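Local coordinates for protein MHC class I antigen (Anolis carolinensis, PDB 7CPO) that probably presents peptides to T cells, pairing with beta2-microglobulin and holding a bound peptide in the groove of its alpha-1/alpha-2 platform, at residues D31-V36 with V49-K54; T42-P47 with Y62-T67. One frame throughout, in Å; residues are numbered along the deposited sequence.

Contact 1: D31-V36 with V49-K54; sequences DDQEFV and VPWISK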
loop_
_atom_site.group_PDB
_atom_site.type_symbol
_atom_site.label_atom_id
_atom_site.label_comp_id
_atom_site.label_asym_id
_atom_site.label_seq_id
_atom_site.Cartn_x
_atom_site.Cartn_y
_atom_site.Cartn_z
ATOM N N ASP A 31 8.797 -1.917 -6.340
ATOM C CA ASP A 31 7.631 -2.434 -7.067
ATOM C C ASP A 31 6.597 -3.040 -6.121
ATOM O O ASP A 31 6.225 -4.213 -6.240
ATOM C CB ASP A 31 8.024 -3.502 -8.083
ATOM C CG ASP A 31 8.872 -2.978 -9.180
ATOM O OD1 ASP A 31 8.847 -1.759 -9.417
ATOM O OD2 ASP A 31 9.554 -3.808 -9.812
ATOM N N ASP A 32 6.161 -2.241 -5.156
ATOM C CA ASP A 32 5.176 -2.674 -4.146
ATOM C C ASP A 32 5.563 -3.978 -3.421
ATOM O O ASP A 32 4.713 -4.594 -2.773
ATOM C CB ASP A 32 3.740 -2.761 -4.725
ATOM C CG ASP A 32 3.525 -3.916 -5.720
ATOM O OD1 ASP A 32 3.925 -5.070 -5.447
ATOM O OD2 ASP A 32 2.929 -3.655 -6.795
ATOM N N GLN A 33 6.835 -4.397 -3.447
ATOM C CA GLN A 33 7.363 -5.330 -2.447
ATOM C C GLN A 33 8.115 -4.530 -1.394
ATOM O O GLN A 33 9.061 -3.807 -1.719
ATOM C CB GLN A 33 8.295 -6.376 -3.057
ATOM C CG GLN A 33 8.818 -7.391 -2.058
ATOM C CD GLN A 33 9.480 -8.606 -2.730
ATOM O OE1 GLN A 33 10.503 -9.126 -2.252
ATOM N NE2 GLN A 33 8.902 -9.054 -3.854
ATOM N N GLU A 34 7.691 -4.633 -0.144
ATOM C CA GLU A 34 8.390 -3.919 0.908
ATOM C C GLU A 34 9.714 -4.619 1.189
ATOM O O GLU A 34 9.760 -5.840 1.294
ATOM C CB GLU A 34 7.529 -3.855 2.159
ATOM C CG GLU A 34 8.247 -3.266 3.344
ATOM C CD GLU A 34 7.415 -3.287 4.609
ATOM O OE1 GLU A 34 6.228 -3.669 4.541
ATOM O OE2 GLU A 34 7.955 -2.918 5.669
ATOM N N PHE A 35 10.809 -3.869 1.257
ATOM C CA PHE A 35 12.093 -4.503 1.508
ATOM C C PHE A 35 12.826 -3.965 2.729
ATOM O O PHE A 35 13.672 -4.685 3.276
ATOM C CB PHE A 35 13.008 -4.411 0.268
ATOM C CG PHE A 35 13.588 -3.024 -0.008
ATOM C CD1 PHE A 35 14.907 -2.723 0.332
ATOM C CD2 PHE A 35 12.842 -2.060 -0.670
ATOM C CE1 PHE A 35 15.453 -1.473 0.059
ATOM C CE2 PHE A 35 13.374 -0.821 -0.943
ATOM C CZ PHE A 35 14.683 -0.521 -0.570
ATOM N N VAL A 36 12.508 -2.757 3.201
ATOM C CA VAL A 36 13.106 -2.215 4.413
ATOM C C VAL A 36 12.024 -1.465 5.162
ATOM O O VAL A 36 11.041 -1.008 4.579
ATOM C CB VAL A 36 14.304 -1.266 4.133
ATOM C CG1 VAL A 36 15.540 -2.064 3.677
ATOM C CG2 VAL A 36 13.906 -0.194 3.097
ATOM N N VAL A 49 13.104 -8.502 3.826
ATOM C CA VAL A 49 13.144 -9.607 2.870
ATOM C C VAL A 49 14.564 -10.167 2.864
ATOM O O VAL A 49 15.510 -9.480 3.236
ATOM C CB VAL A 49 12.734 -9.164 1.441
ATOM C CG1 VAL A 49 11.312 -8.663 1.421
ATOM C CG2 VAL A 49 13.677 -8.096 0.886
ATOM N N PRO A 50 14.722 -11.424 2.447
ATOM C CA PRO A 50 16.058 -12.036 2.568
ATOM C C PRO A 50 17.091 -11.428 1.633
ATOM O O PRO A 50 18.286 -11.429 1.950
ATOM C CB PRO A 50 15.797 -13.515 2.224
ATOM C CG PRO A 50 14.353 -13.715 2.462
ATOM C CD PRO A 50 13.704 -12.417 2.070
ATOM N N TRP A 51 16.681 -10.909 0.492
ATOM C CA TRP A 51 17.660 -10.593 -0.531
ATOM C C TRP A 51 18.396 -9.284 -0.270
ATOM O O TRP A 51 19.485 -9.088 -0.825
ATOM C CB TRP A 51 16.991 -10.575 -1.913
ATOM C CG TRP A 51 15.760 -9.689 -2.096
ATOM C CD1 TRP A 51 14.452 -10.104 -2.185
ATOM C CD2 TRP A 51 15.734 -8.257 -2.285
ATOM N NE1 TRP A 51 13.619 -9.022 -2.409
ATOM C CE2 TRP A 51 14.378 -7.881 -2.469
ATOM C CE3 TRP A 51 16.719 -7.256 -2.298
ATOM C CZ2 TRP A 51 13.986 -6.543 -2.657
ATOM C CZ3 TRP A 51 16.325 -5.920 -2.497
ATOM C CH2 TRP A 51 14.971 -5.585 -2.678
ATOM N N ILE A 52 17.862 -8.400 0.580
ATOM C CA ILE A 52 18.526 -7.112 0.795
ATOM C C ILE A 52 19.835 -7.267 1.566
ATOM O O ILE A 52 20.691 -6.372 1.499
ATOM C CB ILE A 52 17.565 -6.105 1.472
ATOM C CG1 ILE A 52 18.169 -4.697 1.543
ATOM C CG2 ILE A 52 17.127 -6.592 2.861
ATOM C CD1 ILE A 52 18.691 -4.173 0.246
ATOM N N SER A 53 20.056 -8.398 2.251
ATOM C CA SER A 53 21.344 -8.558 2.924
ATOM C C SER A 53 22.498 -8.681 1.935
ATOM O O SER A 53 23.657 -8.499 2.320
ATOM C CB SER A 53 21.338 -9.762 3.864
ATOM O OG SER A 53 21.184 -10.974 3.150
ATOM N N LYS A 54 22.215 -8.950 0.664
ATOM C CA LYS A 54 23.286 -8.967 -0.321
ATOM C C LYS A 54 23.995 -7.615 -0.432
ATOM O O LYS A 54 25.114 -7.549 -0.963
ATOM C CB LYS A 54 22.732 -9.375 -1.680
ATOM C CG LYS A 54 22.174 -10.783 -1.755
ATOM C CD LYS A 54 21.718 -11.040 -3.196
ATOM C CE LYS A 54 21.028 -12.372 -3.323
ATOM N NZ LYS A 54 20.408 -12.543 -4.653
#
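Trp-51 and Gln-33 meet tip to tip across this contact, the indole N-H pointing at the side-chain amide oxygen. The bond from NE1 of Trp-51 to OE1 of Gln-33 measures 3.1 Å and is nearly straight, 167° at the hydrogen. OE1 lies in the indole plane, whereas NE1 stands above the amide plane, the two planes being steeply inclined to each other. Gln-33 reaches this point as an extended chain, its CG anti to the backbone N. Trp-51 instead holds CG in the crowded position between backbone N and carbonyl carbon (chi1 54°), and CG2 of Val-49 lies on one indole face, toward its rim.

Phe-35 has the same crowded first torsion and buries its ring beside the indole. The six-membered rings run nearly parallel, 19° apart, but their centroids are 5.7 Å apart, so they barely overlap; the tighter touch is CB of Phe-35 against CH2 of Trp-51 at 3.7 Å. At the phenyl edge, CD1 of Phe-35 meets CG1 of Ile-52 at 4.0 Å, while CG2 of Val-36 covers part of one phenyl face.

The cluster thus joins strand 33-39 of the MHC class I alpha-1/alpha-2 platform sheet to the loop leading into helix 62-87. Tyr-173 of helix 152-176 packs on Phe-35, Trp-51 and Ile-52, and Tyr-62 of helix 62-87 on Phe-35 and Ile-52.

Contact 2: T42-P47 with Y62-T67; sequences TRRYLP and YWERNT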
loop_
_atom_site.group_PDB
_atom_site.type_symbol
_atom_site.label_atom_id
_atom_site.label_comp_id
_atom_site.label_asym_id
_atom_site.label_seq_id
_atom_site.Cartn_x
_atom_site.Cartn_y
_atom_site.Cartn_z
ATOM N N THR A 42 12.019 0.247 16.761
ATOM C CA THR A 42 13.423 -0.267 16.813
ATOM C C THR A 42 14.468 0.815 16.844
ATOM O O THR A 42 15.589 0.556 17.297
ATOM C CB THR A 42 13.919 -1.145 15.669
ATOM O OG1 THR A 42 13.348 -0.653 14.431
ATOM C CG2 THR A 42 13.617 -2.561 15.977
ATOM N N ARG A 43 14.179 1.981 16.268
ATOM C CA ARG A 43 15.217 2.976 15.963
ATOM C C ARG A 43 16.286 2.405 15.042
ATOM O O ARG A 43 17.373 2.953 14.955
ATOM C CB ARG A 43 15.882 3.504 17.245
ATOM C CG ARG A 43 15.091 4.523 18.058
ATOM C CD ARG A 43 15.110 4.088 19.537
ATOM N NE ARG A 43 14.643 5.119 20.469
ATOM C CZ ARG A 43 15.398 5.714 21.399
ATOM N NH1 ARG A 43 16.677 5.368 21.579
ATOM N NH2 ARG A 43 14.856 6.637 22.183
ATOM N N ARG A 44 15.953 1.289 14.380
ATOM C CA ARG A 44 16.813 0.605 13.421
ATOM C C ARG A 44 16.083 0.550 12.099
ATOM O O ARG A 44 14.892 0.258 12.072
ATOM C CB ARG A 44 17.191 -0.782 13.896
ATOM C CG ARG A 44 17.829 -0.817 15.264
ATOM C CD ARG A 44 19.230 -0.251 15.227
ATOM N NE ARG A 44 20.029 -0.898 14.189
ATOM C CZ ARG A 44 21.235 -0.485 13.801
ATOM N NH1 ARG A 44 21.809 0.578 14.373
ATOM N NH2 ARG A 44 21.861 -1.132 12.828
ATOM N N TYR A 45 16.776 0.903 11.026
ATOM C CA TYR A 45 16.336 0.563 9.686
ATOM C C TYR A 45 16.572 -0.936 9.481
ATOM O O TYR A 45 17.707 -1.409 9.601
ATOM C CB TYR A 45 17.122 1.446 8.727
ATOM C CG TYR A 45 16.935 1.361 7.232
ATOM C CD1 TYR A 45 16.029 2.198 6.564
ATOM C CD2 TYR A 45 17.769 0.548 6.458
ATOM C CE1 TYR A 45 15.918 2.179 5.148
ATOM C CE2 TYR A 45 17.675 0.526 5.045
ATOM C CZ TYR A 45 16.757 1.343 4.396
ATOM O OH TYR A 45 16.693 1.292 2.996
ATOM N N LEU A 46 15.508 -1.691 9.223
ATOM C CA LEU A 46 15.606 -3.144 9.264
ATOM C C LEU A 46 15.299 -3.792 7.914
ATOM O O LEU A 46 14.514 -3.268 7.120
ATOM C CB LEU A 46 14.657 -3.734 10.316
ATOM C CG LEU A 46 15.004 -3.410 11.762
ATOM C CD1 LEU A 46 14.007 -4.054 12.713
ATOM C CD2 LEU A 46 16.432 -3.852 12.052
ATOM N N PRO A 47 15.905 -4.945 7.635
ATOM C CA PRO A 47 15.547 -5.685 6.428
ATOM C C PRO A 47 14.200 -6.361 6.600
ATOM O O PRO A 47 13.860 -6.843 7.682
ATOM C CB PRO A 47 16.670 -6.721 6.296
ATOM C CG PRO A 47 17.162 -6.900 7.663
ATOM C CD PRO A 47 17.061 -5.540 8.323
ATOM N N TYR A 62 25.716 -0.226 5.343
ATOM C CA TYR A 62 24.379 0.094 4.850
ATOM C C TYR A 62 23.363 0.293 5.976
ATOM O O TYR A 62 22.603 1.270 5.977
ATOM C CB TYR A 62 23.932 -1.024 3.911
ATOM C CG TYR A 62 22.598 -0.824 3.245
ATOM C CD1 TYR A 62 22.482 -0.077 2.070
ATOM C CD2 TYR A 62 21.447 -1.420 3.762
ATOM C CE1 TYR A 62 21.250 0.086 1.440
ATOM C CE2 TYR A 62 20.208 -1.268 3.133
ATOM C CZ TYR A 62 20.122 -0.521 1.971
ATOM O OH TYR A 62 18.899 -0.362 1.367
ATOM N N TRP A 63 23.329 -0.629 6.943
ATOM C CA TRP A 63 22.296 -0.577 7.976
ATOM C C TRP A 63 22.537 0.570 8.959
ATOM O O TRP A 63 21.582 1.238 9.380
ATOM C CB TRP A 63 22.212 -1.931 8.684
ATOM C CG TRP A 63 21.916 -3.021 7.692
ATOM C CD1 TRP A 63 22.762 -4.014 7.279
ATOM C CD2 TRP A 63 20.708 -3.181 6.928
ATOM N NE1 TRP A 63 22.142 -4.802 6.333
ATOM C CE2 TRP A 63 20.884 -4.304 6.097
ATOM C CE3 TRP A 63 19.485 -2.504 6.894
ATOM C CZ2 TRP A 63 19.886 -4.750 5.230
ATOM C CZ3 TRP A 63 18.503 -2.947 6.043
ATOM C CH2 TRP A 63 18.711 -4.059 5.216
ATOM N N GLU A 64 23.796 0.834 9.321
ATOM C CA GLU A 64 24.063 1.962 10.206
ATOM C C GLU A 64 23.760 3.286 9.515
ATOM O O GLU A 64 23.114 4.166 10.105
ATOM C CB GLU A 64 25.516 1.946 10.701
ATOM C CG GLU A 64 25.860 0.776 11.580
ATOM C CD GLU A 64 24.957 0.631 12.806
ATOM O OE1 GLU A 64 24.665 1.646 13.496
ATOM O OE2 GLU A 64 24.545 -0.524 13.070
ATOM N N ARG A 65 24.234 3.459 8.273
ATOM C CA ARG A 65 24.011 4.723 7.568
ATOM C C ARG A 65 22.519 5.017 7.420
ATOM O O ARG A 65 22.053 6.100 7.791
ATOM C CB ARG A 65 24.702 4.707 6.202
ATOM C CG ARG A 65 24.827 6.088 5.541
ATOM C CD ARG A 65 25.906 6.068 4.461
ATOM N NE ARG A 65 25.589 4.992 3.560
ATOM C CZ ARG A 65 26.377 3.964 3.296
ATOM N NH1 ARG A 65 27.584 3.902 3.815
ATOM N NH2 ARG A 65 25.947 3.010 2.485
ATOM N N ASN A 66 21.745 4.041 6.928
ATOM C CA ASN A 66 20.304 4.241 6.782
ATOM C C ASN A 66 19.627 4.482 8.126
ATOM O O ASN A 66 18.703 5.301 8.229
ATOM C CB ASN A 66 19.678 3.034 6.094
ATOM C CG ASN A 66 19.867 3.040 4.584
ATOM O OD1 ASN A 66 19.109 3.688 3.858
ATOM N ND2 ASN A 66 20.854 2.286 4.099
ATOM N N THR A 67 20.063 3.774 9.168
ATOM C CA THR A 67 19.531 4.000 10.512
ATOM C C THR A 67 19.792 5.436 10.990
ATOM O O THR A 67 18.880 6.116 11.476
ATOM C CB THR A 67 20.155 2.983 11.474
ATOM O OG1 THR A 67 19.757 1.662 11.100
ATOM C CG2 THR A 67 19.743 3.239 12.910
#
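The ring of Tyr-45 carries the Asn-66 side chain over one face, ring and amide planes only 9° apart, and has CE2 of Tyr-62 and CE3 of Trp-63 at its edges. Trp-63 is sandwiched: CD of Pro-47 makes a CH-pi contact with one face, 4.0 Å from the centroid of the six-membered ring, and CD2 of Tyr-62 lies over the opposite face. This aromatic cluster packs edge strand 44-47 of the MHC class I platform against helix 62-87, a wall of the peptide groove. Tyr-45, its CG anti to the backbone N (chi1 179°), packs on an apolar peptide side chain, and Asn-66 OD1 hydrogen-bonds the peptide backbone. The Asn-66 amide is held by ND2 donating to Tyr-62 O at 2.8 Å. The hydroxyl of Tyr-45 pairs with that of Tyr-9, and the hydroxyl of Tyr-62 with that of Tyr-173.

Arg-44 bends at chi2 and chi3 to grip Glu-64 end-on: NH2 to OE2 is 2.8 Å, and NH1 to OE1 is 3.2 Å and almost straight at 176°. Thr-67 OG1, centred over one guanidinium face, donates to Trp-63 O while accepting the backbone N-H of Tyr-45, whose N lies 3.1 Å from that OG1.

In the fold
The centres of contacts 1 and 2 lie about 13 Å apart, and each contact has one segment on the same platform sheet, where strands 33-39 and 44-47 are antiparallel neighbours and 44-47 is outermost. Along the chain the segments alternate, 31-36, 42-47, 49-54, 62-67, so the two pairings cross. The contacts also touch: Ile-52 CG2 lies 3.5 Å from Pro-47 CB, and Ile-52 CG1 lies 3.8 Å from Trp-63 CH2. The four segments therefore form one continuous set of side-chain contacts between the sheet edge and the N-terminal end of helix 62-87. Both contacts meet Tyr-173 of helix 152-176, so side chains of both groove helices meet this edge; contact 2 also touches the peptide through Tyr-45 and Asn-66.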